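Local coordinates for Pcza361.24 (Amycolatopsis orientalis, PDB 3G2M), which is a glycopeptide N-methyltransferase that probably moves a methyl group from S-adenosyl-L-methionine to a nitrogen of the glycopeptide during antibiotic biosynthesis, at residues 108-114 / 136-142; 85-89 / 151-156; 161-165 / 249-253. One frame throughout, in Å; residues are numbered along the deposited sequence.

Contact 1: 108-114 / 136-142; sequences TALELST and TLVQGDM
Leu110 and Val138 pack against each other on neighbouring parallel strands, 107-111 and 135-139, of the Rossmann-like sheet of a class I methyltransferase. Strand 135-139 is the outermost strand on this side within this chain. Four backbone bonds join the pair: Ala109 N to Thr136 O, Val138 N to Ala109 O, Glu111 N to Val138 O and Gly140 N to Glu111 O. The last is different from the others. Its donor stands above the carbonyl plane of Glu111, 58° out of it.

Leu110 shares its face of the sheet with Thr108 and Val138. CG lies anti to the backbone N (chi1 -178°), and this carries both methyls along the face toward the end of the other strand. Leu110 CD1 reaches Val138 CG1 at 3.9 Å and Gly140 CA at 3.7 Å. Leu110 CD2 lies near Met142 N, in the loop that follows. On the same face Thr108 CG2 meets Val138 CG2 at 3.9 Å. On the other face Ala109 CB touches Leu137 CD2 at 3.8 Å.

At the outer edge, Gln139 is modelled in two conformers. In one of them its amide may donate to Leu112 O, but this bond is doubtful.

The strand ends belong to the cofactor site. Glu111, Asp141 and Met142 bind S-adenosyl-L-methionine, which is absent from this chain. Beyond the strands the side chains of Leu112 and Asp141 point the same way, with Leu112 CD1 at 3.8 Å from Asp141 CB. The carboxylate of Glu111 is held at both oxygens, which fixes its rotation. OE1 accepts from Gly92 N. Glu111 OE2 accepts from Ser113 N at 3.1 Å, on its anti side but tilted 35° out of the carboxylate plane.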
loop_
_atom_site.group_PDB
_atom_site.type_symbol
_atom_site.label_atom_id
_atom_site.label_comp_id
_atom_site.label_asym_id
_atom_site.label_seq_id
_atom_site.Cartn_x
_atom_site.Cartn_y
_atom_site.Cartn_z
ATOM N N THR A 108 21.135 -7.947 19.641
ATOM C CA THR A 108 21.798 -7.324 18.504
ATOM C C THR A 108 20.784 -6.360 17.899
ATOM O O THR A 108 19.709 -6.773 17.458
ATOM C CB THR A 108 22.269 -8.357 17.467
ATOM O OG1 THR A 108 23.212 -9.242 18.080
ATOM C CG2 THR A 108 22.936 -7.670 16.268
ATOM N N ALA A 109 21.104 -5.072 17.944
ATOM C CA ALA A 109 20.192 -4.047 17.459
ATOM C C ALA A 109 20.703 -3.531 16.119
ATOM O O ALA A 109 21.818 -3.032 16.029
ATOM C CB ALA A 109 20.071 -2.929 18.468
ATOM N N LEU A 110 19.885 -3.687 15.082
ATOM C CA LEU A 110 20.258 -3.305 13.723
ATOM C C LEU A 110 19.574 -2.001 13.327
ATOM O O LEU A 110 18.357 -1.872 13.459
ATOM C CB LEU A 110 19.852 -4.413 12.741
ATOM C CG LEU A 110 20.212 -4.214 11.265
ATOM C CD1 LEU A 110 21.531 -4.907 10.968
ATOM C CD2 LEU A 110 19.125 -4.734 10.345
ATOM N N GLU A 111 20.344 -1.050 12.807
ATOM C CA GLU A 111 19.802 0.263 12.486
ATOM C C GLU A 111 20.509 0.837 11.260
ATOM O O GLU A 111 21.723 0.678 11.104
ATOM C CB GLU A 111 19.915 1.187 13.711
ATOM C CG GLU A 111 19.604 2.670 13.496
ATOM C CD GLU A 111 18.260 2.924 12.836
ATOM O OE1 GLU A 111 17.288 2.205 13.143
ATOM O OE2 GLU A 111 18.181 3.848 12.002
ATOM N N LEU A 112 19.740 1.493 10.393
ATOM C CA LEU A 112 20.250 1.991 9.121
ATOM C C LEU A 112 21.038 3.296 9.241
ATOM O O LEU A 112 22.072 3.464 8.584
ATOM C CB LEU A 112 19.100 2.167 8.122
ATOM C CG LEU A 112 19.440 2.534 6.669
ATOM C CD1 LEU A 112 20.247 1.442 5.989
ATOM C CD2 LEU A 112 18.161 2.820 5.887
ATOM N N SER A 113 20.542 4.214 10.070
ATOM C CA SER A 113 21.090 5.566 10.145
ATOM C C SER A 113 22.300 5.653 11.064
ATOM O O SER A 113 22.263 5.197 12.210
ATOM C CB SER A 113 20.029 6.557 10.623
ATOM O OG SER A 113 20.641 7.801 10.938
ATOM N N THR A 114 23.362 6.268 10.549
ATOM C CA THR A 114 24.603 6.448 11.298
ATOM C C THR A 114 24.412 7.416 12.464
ATOM O O THR A 114 24.979 7.220 13.544
ATOM C CB THR A 114 25.733 6.973 10.389
ATOM O OG1 THR A 114 25.315 8.195 9.781
ATOM C CG2 THR A 114 26.034 5.983 9.285
ATOM N N THR A 136 24.632 -5.260 21.291
ATOM C CA THR A 136 25.533 -5.181 20.144
ATOM C C THR A 136 24.892 -4.349 19.038
ATOM O O THR A 136 23.855 -4.730 18.493
ATOM C CB THR A 136 25.874 -6.579 19.581
ATOM O OG1 THR A 136 26.450 -7.389 20.609
ATOM C CG2 THR A 136 26.864 -6.479 18.414
ATOM N N LEU A 137 25.508 -3.219 18.705
ATOM C CA LEU A 137 24.985 -2.348 17.651
ATOM C C LEU A 137 25.578 -2.660 16.284
ATOM O O LEU A 137 26.785 -2.847 16.152
ATOM C CB LEU A 137 25.201 -0.872 17.994
ATOM C CG LEU A 137 24.334 -0.288 19.110
ATOM C CD1 LEU A 137 24.773 1.128 19.415
ATOM C CD2 LEU A 137 22.868 -0.314 18.728
ATOM N N VAL A 138 24.715 -2.711 15.270
ATOM C CA VAL A 138 25.140 -3.039 13.906
ATOM C C VAL A 138 24.436 -2.145 12.891
ATOM O O VAL A 138 23.217 -1.968 12.959
ATOM C CB VAL A 138 24.847 -4.537 13.562
ATOM C CG1 VAL A 138 25.259 -4.852 12.128
ATOM C CG2 VAL A 138 25.569 -5.465 14.524
ATOM N N GLN A 139 25.194 -1.572 11.959
ATOM C CA GLN A 139 24.579 -0.799 10.889
ATOM C C GLN A 139 24.063 -1.734 9.803
ATOM O O GLN A 139 24.780 -2.612 9.331
ATOM C CB GLN A 139 25.534 0.243 10.301
ATOM C CG GLN A 139 24.847 1.147 9.280
ATOM C CD GLN A 139 25.535 2.480 9.075
ATOM O OE1 GLN A 139 26.666 2.698 9.514
ATOM N NE2 GLN A 139 24.847 3.387 8.396
ATOM N N GLY A 140 22.805 -1.543 9.413
ATOM C CA GLY A 140 22.230 -2.374 8.367
ATOM C C GLY A 140 20.818 -1.991 7.995
ATOM O O GLY A 140 20.162 -1.236 8.706
ATOM N N ASP A 141 20.367 -2.543 6.877
ATOM C CA ASP A 141 19.049 -2.281 6.313
ATOM C C ASP A 141 18.110 -3.467 6.561
ATOM O O ASP A 141 18.341 -4.559 6.041
ATOM C CB ASP A 141 19.212 -2.058 4.807
ATOM C CG ASP A 141 17.968 -1.527 4.145
ATOM O OD1 ASP A 141 16.837 -1.799 4.615
ATOM O OD2 ASP A 141 18.133 -0.842 3.123
HETATM N N MSE A 142 17.042 -3.237 7.329
HETATM C CA MSE A 142 16.041 -4.269 7.629
HETATM C C MSE A 142 15.458 -4.974 6.387
HETATM O O MSE A 142 15.011 -6.109 6.486
HETATM C CB MSE A 142 14.901 -3.700 8.497
HETATM C CG MSE A 142 14.198 -2.492 7.890
HETATM SE SE MSE A 142 12.492 -2.040 8.739
HETATM C CE MSE A 142 12.608 -0.110 8.363
#

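Contact 2: 85-89 / 151-156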
loop_
_atom_site.group_PDB
_atom_site.type_symbol
_atom_site.label_atom_id
_atom_site.label_comp_id
_atom_site.label_asym_id
_atom_site.label_seq_id
_atom_site.Cartn_x
_atom_site.Cartn_y
_atom_site.Cartn_z
ATOM N N PRO A 85 20.576 -14.820 22.289
ATOM C CA PRO A 85 20.499 -13.477 21.714
ATOM C C PRO A 85 19.271 -13.227 20.831
ATOM O O PRO A 85 18.786 -14.135 20.150
ATOM C CB PRO A 85 21.779 -13.386 20.876
ATOM C CG PRO A 85 22.726 -14.322 21.566
ATOM C CD PRO A 85 21.859 -15.471 21.962
ATOM N N VAL A 86 18.791 -11.987 20.863
ATOM C CA VAL A 86 17.642 -11.550 20.065
ATOM C C VAL A 86 18.116 -10.518 19.043
ATOM O O VAL A 86 18.883 -9.623 19.375
ATOM C CB VAL A 86 16.530 -10.941 20.970
ATOM C CG1 VAL A 86 15.344 -10.440 20.147
ATOM C CG2 VAL A 86 16.058 -11.961 22.016
ATOM N N LEU A 87 17.665 -10.651 17.797
ATOM C CA LEU A 87 17.932 -9.639 16.793
ATOM C C LEU A 87 16.753 -8.668 16.712
ATOM O O LEU A 87 15.629 -9.074 16.432
ATOM C CB LEU A 87 18.201 -10.296 15.432
ATOM C CG LEU A 87 18.423 -9.384 14.224
ATOM C CD1 LEU A 87 19.657 -8.490 14.403
ATOM C CD2 LEU A 87 18.536 -10.227 12.966
ATOM N N GLU A 88 17.005 -7.393 16.993
ATOM C CA GLU A 88 15.972 -6.367 16.834
ATOM C C GLU A 88 16.242 -5.535 15.582
ATOM O O GLU A 88 17.276 -4.883 15.474
ATOM C CB GLU A 88 15.866 -5.467 18.067
ATOM C CG GLU A 88 14.732 -4.445 17.970
ATOM C CD GLU A 88 14.789 -3.360 19.026
ATOM O OE1 GLU A 88 15.592 -3.473 19.977
ATOM O OE2 GLU A 88 14.014 -2.389 18.910
ATOM N N LEU A 89 15.297 -5.570 14.645
ATOM C CA LEU A 89 15.444 -4.873 13.365
ATOM C C LEU A 89 14.924 -3.457 13.473
ATOM O O LEU A 89 13.860 -3.222 14.062
ATOM C CB LEU A 89 14.701 -5.612 12.241
ATOM C CG LEU A 89 15.024 -7.096 12.072
ATOM C CD1 LEU A 89 14.042 -7.771 11.109
ATOM C CD2 LEU A 89 16.467 -7.311 11.613
ATOM N N PHE A 151 19.804 -16.343 14.948
ATOM C CA PHE A 151 19.172 -15.989 16.221
ATOM C C PHE A 151 17.946 -16.845 16.492
ATOM O O PHE A 151 17.256 -17.267 15.565
ATOM C CB PHE A 151 18.761 -14.510 16.230
ATOM C CG PHE A 151 19.896 -13.551 15.999
ATOM C CD1 PHE A 151 20.478 -12.884 17.065
ATOM C CD2 PHE A 151 20.364 -13.296 14.713
ATOM C CE1 PHE A 151 21.525 -11.990 16.864
ATOM C CE2 PHE A 151 21.409 -12.411 14.501
ATOM C CZ PHE A 151 21.989 -11.750 15.579
ATOM N N GLY A 152 17.674 -17.096 17.769
ATOM C CA GLY A 152 16.476 -17.836 18.160
ATOM C C GLY A 152 15.226 -16.976 18.104
ATOM O O GLY A 152 14.117 -17.497 18.019
ATOM N N THR A 153 15.418 -15.657 18.159
ATOM C CA THR A 153 14.333 -14.671 18.156
ATOM C C THR A 153 14.726 -13.461 17.310
ATOM O O THR A 153 15.813 -12.910 17.473
ATOM C CB THR A 153 14.006 -14.178 19.592
ATOM O OG1 THR A 153 13.828 -15.301 20.463
ATOM C CG2 THR A 153 12.731 -13.331 19.609
ATOM N N VAL A 154 13.837 -13.066 16.399
ATOM C CA VAL A 154 13.988 -11.833 15.631
ATOM C C VAL A 154 12.709 -11.002 15.789
ATOM O O VAL A 154 11.610 -11.519 15.630
ATOM C CB VAL A 154 14.283 -12.105 14.124
ATOM C CG1 VAL A 154 14.369 -10.787 13.339
ATOM C CG2 VAL A 154 15.575 -12.905 13.947
ATOM N N VAL A 155 12.860 -9.720 16.108
ATOM C CA VAL A 155 11.707 -8.844 16.369
ATOM C C VAL A 155 11.713 -7.580 15.504
ATOM O O VAL A 155 12.774 -7.056 15.149
ATOM C CB VAL A 155 11.555 -8.465 17.891
ATOM C CG1 VAL A 155 11.368 -9.709 18.754
ATOM C CG2 VAL A 155 12.732 -7.663 18.393
ATOM N N ILE A 156 10.515 -7.107 15.156
ATOM C CA ILE A 156 10.364 -5.841 14.444
ATOM C C ILE A 156 9.098 -5.121 14.914
ATOM O O ILE A 156 8.059 -5.746 15.135
ATOM C CB ILE A 156 10.395 -6.028 12.887
ATOM C CG1 ILE A 156 10.562 -4.680 12.169
ATOM C CG2 ILE A 156 9.163 -6.793 12.370
ATOM C CD1 ILE A 156 10.863 -4.815 10.685
HETATM O O HOH W 1 16.576 -15.982 21.117
HETATM O O HOH W 2 19.631 -16.787 19.774
#
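Leu87 CB sits over the centre of the Phe151 ring, 3.6 Å from its centroid and only 8° off the ring normal. This is a CH-pi contact, and the two side chains meet at about a right angle. The Phe151 torsion (chi1 -58°) places CG anti to the carbonyl carbon, which brings the ring across to strand 86-89. Leu87 CD2 adds a touch near the CE2 side of the same ring.

Further along this face, Val154 CG2 meets Leu87 CB, and Val154 CG1 meets Leu89 CD1 at 3.8 Å. Helix 166-179 covers this end through Leu172 and Val176. On the other face Val155 CG2 packs on Glu88 CG at 3.8 Å. The Glu88 carboxylate bonds to Thr97.

The two strands are parallel neighbours in the middle of the Rossmann-like sheet. Leu87 N donates to Thr153 O, Val155 N to Leu87 O, and Leu89 N to Val155 O. The last is nearly straight at 178°.

The polar edge lies at the start of the strands, where the chain turns at Gly152. Two waters both donate to Pro85 O. One also bonds to Thr153 OG1 at 2.9 Å. The other accepts from Gly152 N at 2.8 Å. Water thus bridges the two strand starts where the direct backbone bonds stop, while the interior of the sheet relies on apolar contact and nearly straight backbone hydrogen bonds.

Contact 3: 161-165 / 249-253; sequences INELD and RRLLA
Asn162 fits closely against strand 244-252 and joins the loop between helices 158-161 and 166-179 to the three-stranded sheet outside the Rossmann-like core. Its OD1 accepts from Leu252 N at 2.8 Å, with an N-H...O angle of 159°. Asn162 OD1 also lies 3.4 Å from Leu252 CG, as the two side chains pass antiparallel to one another. The other end of the amide is also held. Asn162 ND2 donates to Ser158 O and to a water, which in turn donates to Leu252 O at 2.6 Å. Bonds at both ends fix the flip of the amide.

Arg250 lies along the turn. Its chain runs extended past CG and bends at chi3 (-68°), which brings the guanidinium against the type I turn 161-164. Arg250 NH1 donates to Asn162 O at 2.9 Å, and that oxygen lies in the guanidinium plane. Leu164 O and Asp165 CA lie over one face of the group.

Toward Asp165 the contact is looser. Asp165 OD1 caps Asp168 N, while Asp165 OD2 is 5.6 Å from Arg250 NH2. Glu166 of the second subunit packs against Asp165. Glu163 is exposed to solvent. Arg250 NE has a long, weak ion pair with Glu225. The Arg250 charge thus meets one turn carbonyl by a hydrogen bond and a second over its face, which probably helps offset their negative ends.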
loop_
_atom_site.group_PDB
_atom_site.type_symbol
_atom_site.label_atom_id
_atom_site.label_comp_id
_atom_site.label_asym_id
_atom_site.label_seq_id
_atom_site.Cartn_x
_atom_site.Cartn_y
_atom_site.Cartn_z
ATOM N N ILE A 161 8.289 -1.795 10.071
ATOM C CA ILE A 161 7.821 -2.581 8.915
ATOM C C ILE A 161 6.921 -1.734 8.005
ATOM O O ILE A 161 6.988 -1.839 6.786
ATOM C CB ILE A 161 7.143 -3.928 9.324
ATOM C CG1 ILE A 161 6.748 -4.736 8.061
ATOM C CG2 ILE A 161 5.951 -3.683 10.255
ATOM C CD1 ILE A 161 6.377 -6.200 8.307
ATOM N N ASN A 162 6.113 -0.861 8.600
ATOM C CA ASN A 162 5.241 0.023 7.819
ATOM C C ASN A 162 5.991 1.065 6.981
ATOM O O ASN A 162 5.411 1.675 6.088
ATOM C CB ASN A 162 4.182 0.691 8.714
ATOM C CG ASN A 162 2.949 -0.190 8.917
ATOM O OD1 ASN A 162 2.153 -0.379 7.995
ATOM N ND2 ASN A 162 2.779 -0.714 10.130
ATOM N N GLU A 163 7.279 1.256 7.251
ATOM C CA GLU A 163 8.106 2.152 6.431
ATOM C C GLU A 163 8.526 1.503 5.102
ATOM O O GLU A 163 9.035 2.178 4.205
ATOM C CB GLU A 163 9.330 2.635 7.233
ATOM C CG GLU A 163 8.955 3.723 8.251
ATOM C CD GLU A 163 10.113 4.260 9.079
ATOM O OE1 GLU A 163 11.271 3.778 8.962
ATOM O OE2 GLU A 163 9.850 5.199 9.864
ATOM N N LEU A 164 8.288 0.197 4.972
ATOM C CA LEU A 164 8.734 -0.568 3.800
ATOM C C LEU A 164 7.604 -0.806 2.798
ATOM O O LEU A 164 6.493 -1.185 3.185
ATOM C CB LEU A 164 9.307 -1.921 4.249
ATOM C CG LEU A 164 10.507 -1.964 5.205
ATOM C CD1 LEU A 164 10.919 -3.420 5.471
ATOM C CD2 LEU A 164 11.690 -1.149 4.649
ATOM N N ASP A 165 7.896 -0.602 1.515
ATOM C CA ASP A 165 6.948 -0.923 0.452
ATOM C C ASP A 165 6.857 -2.443 0.248
ATOM O O ASP A 165 7.534 -3.209 0.940
ATOM C CB ASP A 165 7.268 -0.162 -0.858
ATOM C CG ASP A 165 8.575 -0.594 -1.512
ATOM O OD1 ASP A 165 9.128 -1.667 -1.184
ATOM O OD2 ASP A 165 9.059 0.167 -2.377
ATOM N N ARG A 249 1.487 8.523 6.459
ATOM C CA ARG A 249 2.311 7.316 6.475
ATOM C C ARG A 249 1.498 6.066 6.196
ATOM O O ARG A 249 0.283 6.038 6.404
ATOM C CB ARG A 249 3.086 7.173 7.787
ATOM C CG ARG A 249 2.238 7.014 9.047
ATOM C CD ARG A 249 3.119 6.646 10.257
ATOM N N ARG A 250 2.196 5.044 5.718
ATOM C CA ARG A 250 1.601 3.757 5.412
ATOM C C ARG A 250 1.063 3.124 6.684
ATOM O O ARG A 250 1.719 3.162 7.727
ATOM C CB ARG A 250 2.663 2.842 4.798
ATOM C CG ARG A 250 2.211 1.410 4.527
ATOM C CD ARG A 250 3.353 0.574 3.955
ATOM N NE ARG A 250 3.740 1.006 2.613
ATOM C CZ ARG A 250 4.783 1.784 2.326
ATOM N NH1 ARG A 250 5.575 2.254 3.283
ATOM N NH2 ARG A 250 5.038 2.091 1.061
ATOM N N LEU A 251 -0.137 2.555 6.591
ATOM C CA LEU A 251 -0.663 1.721 7.664
ATOM C C LEU A 251 -1.232 0.441 7.081
ATOM O O LEU A 251 -2.305 0.442 6.474
ATOM C CB LEU A 251 -1.711 2.464 8.516
ATOM C CG LEU A 251 -2.159 1.748 9.804
ATOM C CD1 LEU A 251 -1.000 1.588 10.785
ATOM C CD2 LEU A 251 -3.298 2.476 10.472
ATOM N N LEU A 252 -0.494 -0.648 7.260
ATOM C CA LEU A 252 -0.926 -1.939 6.770
ATOM C C LEU A 252 -1.872 -2.587 7.775
ATOM O O LEU A 252 -1.688 -2.470 9.003
ATOM C CB LEU A 252 0.282 -2.851 6.519
ATOM C CG LEU A 252 1.284 -2.431 5.438
ATOM C CD1 LEU A 252 2.676 -2.986 5.743
ATOM C CD2 LEU A 252 0.803 -2.867 4.065
ATOM N N ALA A 253 -2.885 -3.267 7.252
ATOM C CA ALA A 253 -3.737 -4.112 8.076
ATOM C C ALA A 253 -2.900 -5.297 8.564
ATOM O O ALA A 253 -2.158 -5.877 7.776
ATOM C CB ALA A 253 -4.944 -4.595 7.254
HETATM O O HOH W 3 0.340 -2.098 10.636
#

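Overall arrangement
Contacts 1 and 2 lie in one seven-stranded sheet, their centres 12 Å apart. Strands 107-111 and 86-89 are neighbours there, so the order 135-139, 107-111, 86-89, 151-156 is continuous. Backbone bonds of Thr108 to Val86 and Glu88 join the two contacts. Contact 1 is nested inside the chain loop that contact 2 closes. Contact 3 comes later and lies about 20 Å from the centre of each. It ties the methyltransferase core to the separate three-stranded sheet. Met142 of contact 1 packs on Leu164 of contact 3, and Ile156 of contact 2 on Ile161. The cofactor-binding residues of contact 1 are thus linked by packing to the junction with the added sheet.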